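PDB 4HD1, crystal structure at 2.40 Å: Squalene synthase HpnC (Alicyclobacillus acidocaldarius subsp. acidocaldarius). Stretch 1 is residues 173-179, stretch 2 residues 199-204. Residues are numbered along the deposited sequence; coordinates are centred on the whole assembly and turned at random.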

# COMPACT_ATOMS: atom_id res chain seq x y z
N ASP A 173 7.62 -4.11 -12.15
CA ASP A 173 7.75 -5.46 -11.59
C ASP A 173 7.04 -6.56 -12.38
O ASP A 173 6.68 -7.58 -11.82
N ILE A 174 6.84 -6.34 -13.68
CA ILE A 174 6.19 -7.34 -14.54
C ILE A 174 6.91 -8.70 -14.45
O ILE A 174 6.27 -9.74 -14.31
N ASP A 175 8.24 -8.67 -14.53
CA ASP A 175 9.06 -9.88 -14.45
C ASP A 175 8.90 -10.61 -13.12
O ASP A 175 8.59 -11.81 -13.10
N ARG A 176 9.12 -9.89 -12.02
CA ARG A 176 8.98 -10.46 -10.68
C ARG A 176 7.61 -11.12 -10.50
O ARG A 176 7.54 -12.26 -10.02
N ASP A 177 6.55 -10.42 -10.90
CA ASP A 177 5.18 -10.89 -10.74
C ASP A 177 4.88 -12.11 -11.60
O ASP A 177 4.15 -13.01 -11.17
N LEU A 178 5.44 -12.13 -12.81
CA LEU A 178 5.27 -13.25 -13.73
C LEU A 178 5.81 -14.54 -13.11
O LEU A 178 5.13 -15.56 -13.10
N ALA A 179 7.03 -14.45 -12.57
CA ALA A 179 7.68 -15.57 -11.89
C ALA A 179 6.86 -16.10 -10.71
O ALA A 179 7.05 -17.23 -10.28
N ASP A 199 2.07 -12.63 -24.76
CA ASP A 199 3.25 -11.80 -24.97
C ASP A 199 4.01 -11.58 -23.66
O ASP A 199 5.23 -11.68 -23.61
N ILE A 200 3.25 -11.29 -22.60
CA ILE A 200 3.81 -11.06 -21.26
C ILE A 200 4.44 -12.35 -20.72
O ILE A 200 5.54 -12.32 -20.18
N ARG A 201 3.73 -13.46 -20.88
CA ARG A 201 4.22 -14.77 -20.45
C ARG A 201 5.51 -15.15 -21.20
O ARG A 201 6.46 -15.64 -20.59
N ALA A 202 5.53 -14.89 -22.51
CA ALA A 202 6.71 -15.15 -23.35
C ALA A 202 7.70 -13.98 -23.33
O ALA A 202 8.57 -13.88 -24.19
N ARG A 203 7.55 -13.10 -22.33
CA ARG A 203 8.47 -11.97 -22.09
C ARG A 203 8.86 -11.20 -23.35
O ARG A 203 10.02 -10.75 -23.49
N ARG A 204 7.89 -11.06 -24.27
CA ARG A 204 8.10 -10.38 -25.54
C ARG A 204 7.63 -8.94 -25.44
O ARG A 204 6.45 -8.68 -25.21

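Three residues carry most of this contact: L178 on the helix of stretch 1, and R203 and I200 on stretch 2, where a helix gives way to a turn. The spacing is helical. I174, D175 and L178 come round to the facing side, while R176, D177 and A179 make no contact with stretch 2.

L178 covers the most surface. Its CA-to-CB bond points toward stretch 2, and the rotamer (chi1 t, chi2 p) lays L178 CD2 against the end of the opposing helix, 3.4 Å from I200 O and 3.8 Å from R201 O. I200 O already accepts a hydrogen bond from R203 N (3.0 Å between the two atoms), so the methyl packs beside a carbonyl whose polar need is met. L178 CD2 also lies 3.8 Å from R203 CG, using the aliphatic base of an arginine as part of its apolar surroundings, and L178 CD1 sits 4.2 Å from R201 CG although the CA-to-CB bond of R201 points away.

One turn earlier, the CA-to-CB bond of I174 points toward stretch 2, and that of I200 points toward stretch 1. Both are m at chi1 and chi2 and both are buried; I174 CG2 and I200 CG2 meet at 3.8 Å. I200 CG2 also reaches L178 CD1 at a looser 4.4 Å, so one isoleucine serves two residues a helical turn apart.

The polar partner is at the exposed side. D175 and R203 both leave the backbone sideways, yet their ends converge in a two-pronged salt bridge: R203 NE donates to D175 OD1 at 2.8 Å and R203 NH2 to D175 OD2 at 2.6 Å. The R203 side chain is m, t, p through chi3, and D175 has an off-well chi1 of -116°. The rule to read here is a buried isoleucine pair, a leucine bridging to the turn, and a charged pair joining the two stretches at the margin.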

# COMPACT_ATOMS: atom_id res chain seq x y z
CB ASP A 173 7.25 -5.49 -10.13
CG ASP A 173 8.18 -4.76 -9.17
OD1 ASP A 173 9.35 -4.49 -9.52
OD2 ASP A 173 7.74 -4.48 -8.04
CB ILE A 174 6.10 -6.88 -16.02
CG1 ILE A 174 5.47 -5.49 -16.15
CG2 ILE A 174 5.34 -7.89 -16.86
CD1 ILE A 174 4.03 -5.38 -15.69
CB ASP A 175 10.54 -9.57 -14.71
CG ASP A 175 11.07 -10.25 -15.96
OD1 ASP A 175 10.35 -11.04 -16.61
OD2 ASP A 175 12.25 -10.00 -16.30
CB ARG A 176 9.21 -9.38 -9.61
CG ARG A 176 9.15 -9.89 -8.18
CD ARG A 176 9.42 -8.78 -7.17
NE ARG A 176 10.84 -8.39 -7.15
CZ ARG A 176 11.33 -7.39 -6.43
NH1 ARG A 176 10.54 -6.65 -5.67
NH2 ARG A 176 12.63 -7.11 -6.49
CB ASP A 177 4.18 -9.77 -11.06
CG ASP A 177 4.14 -8.68 -9.99
OD1 ASP A 177 4.44 -8.99 -8.82
OD2 ASP A 177 3.81 -7.51 -10.33
CB LEU A 178 5.96 -12.97 -15.06
CG LEU A 178 5.77 -14.00 -16.18
CD1 LEU A 178 4.34 -13.99 -16.70
CD2 LEU A 178 6.76 -13.74 -17.30
CB ALA A 179 9.07 -15.16 -11.43
CB ASP A 199 2.87 -10.45 -25.58
CG ASP A 199 2.40 -10.56 -27.02
OD1 ASP A 199 3.04 -11.30 -27.81
OD2 ASP A 199 1.40 -9.89 -27.37
CB ILE A 200 2.73 -10.52 -20.28
CG1 ILE A 200 2.10 -9.21 -20.79
CG2 ILE A 200 3.30 -10.36 -18.87
CD1 ILE A 200 3.06 -8.05 -20.99
CB ARG A 201 3.13 -15.85 -20.62
CG ARG A 201 1.90 -15.63 -19.73
CD ARG A 201 0.87 -16.76 -19.87
NE ARG A 201 -0.28 -16.54 -18.99
CZ ARG A 201 -1.49 -16.12 -19.39
NH1 ARG A 201 -1.73 -15.90 -20.68
NH2 ARG A 201 -2.46 -15.95 -18.49
CB ALA A 202 6.28 -15.47 -24.78
CB ARG A 203 9.71 -12.45 -21.31
CG ARG A 203 9.36 -13.12 -19.98
CD ARG A 203 10.56 -13.74 -19.27
NE ARG A 203 11.36 -12.75 -18.57
CZ ARG A 203 12.55 -12.31 -18.97
NH1 ARG A 203 13.09 -12.78 -20.09
NH2 ARG A 203 13.20 -11.40 -18.26
CB ARG A 204 7.33 -11.06 -26.67
CG ARG A 204 7.96 -12.34 -27.20
CD ARG A 204 7.20 -12.80 -28.43
NE ARG A 204 5.79 -13.07 -28.13
CZ ARG A 204 5.25 -14.29 -28.07
NH1 ARG A 204 6.00 -15.37 -28.29
NH2 ARG A 204 3.96 -14.43 -27.78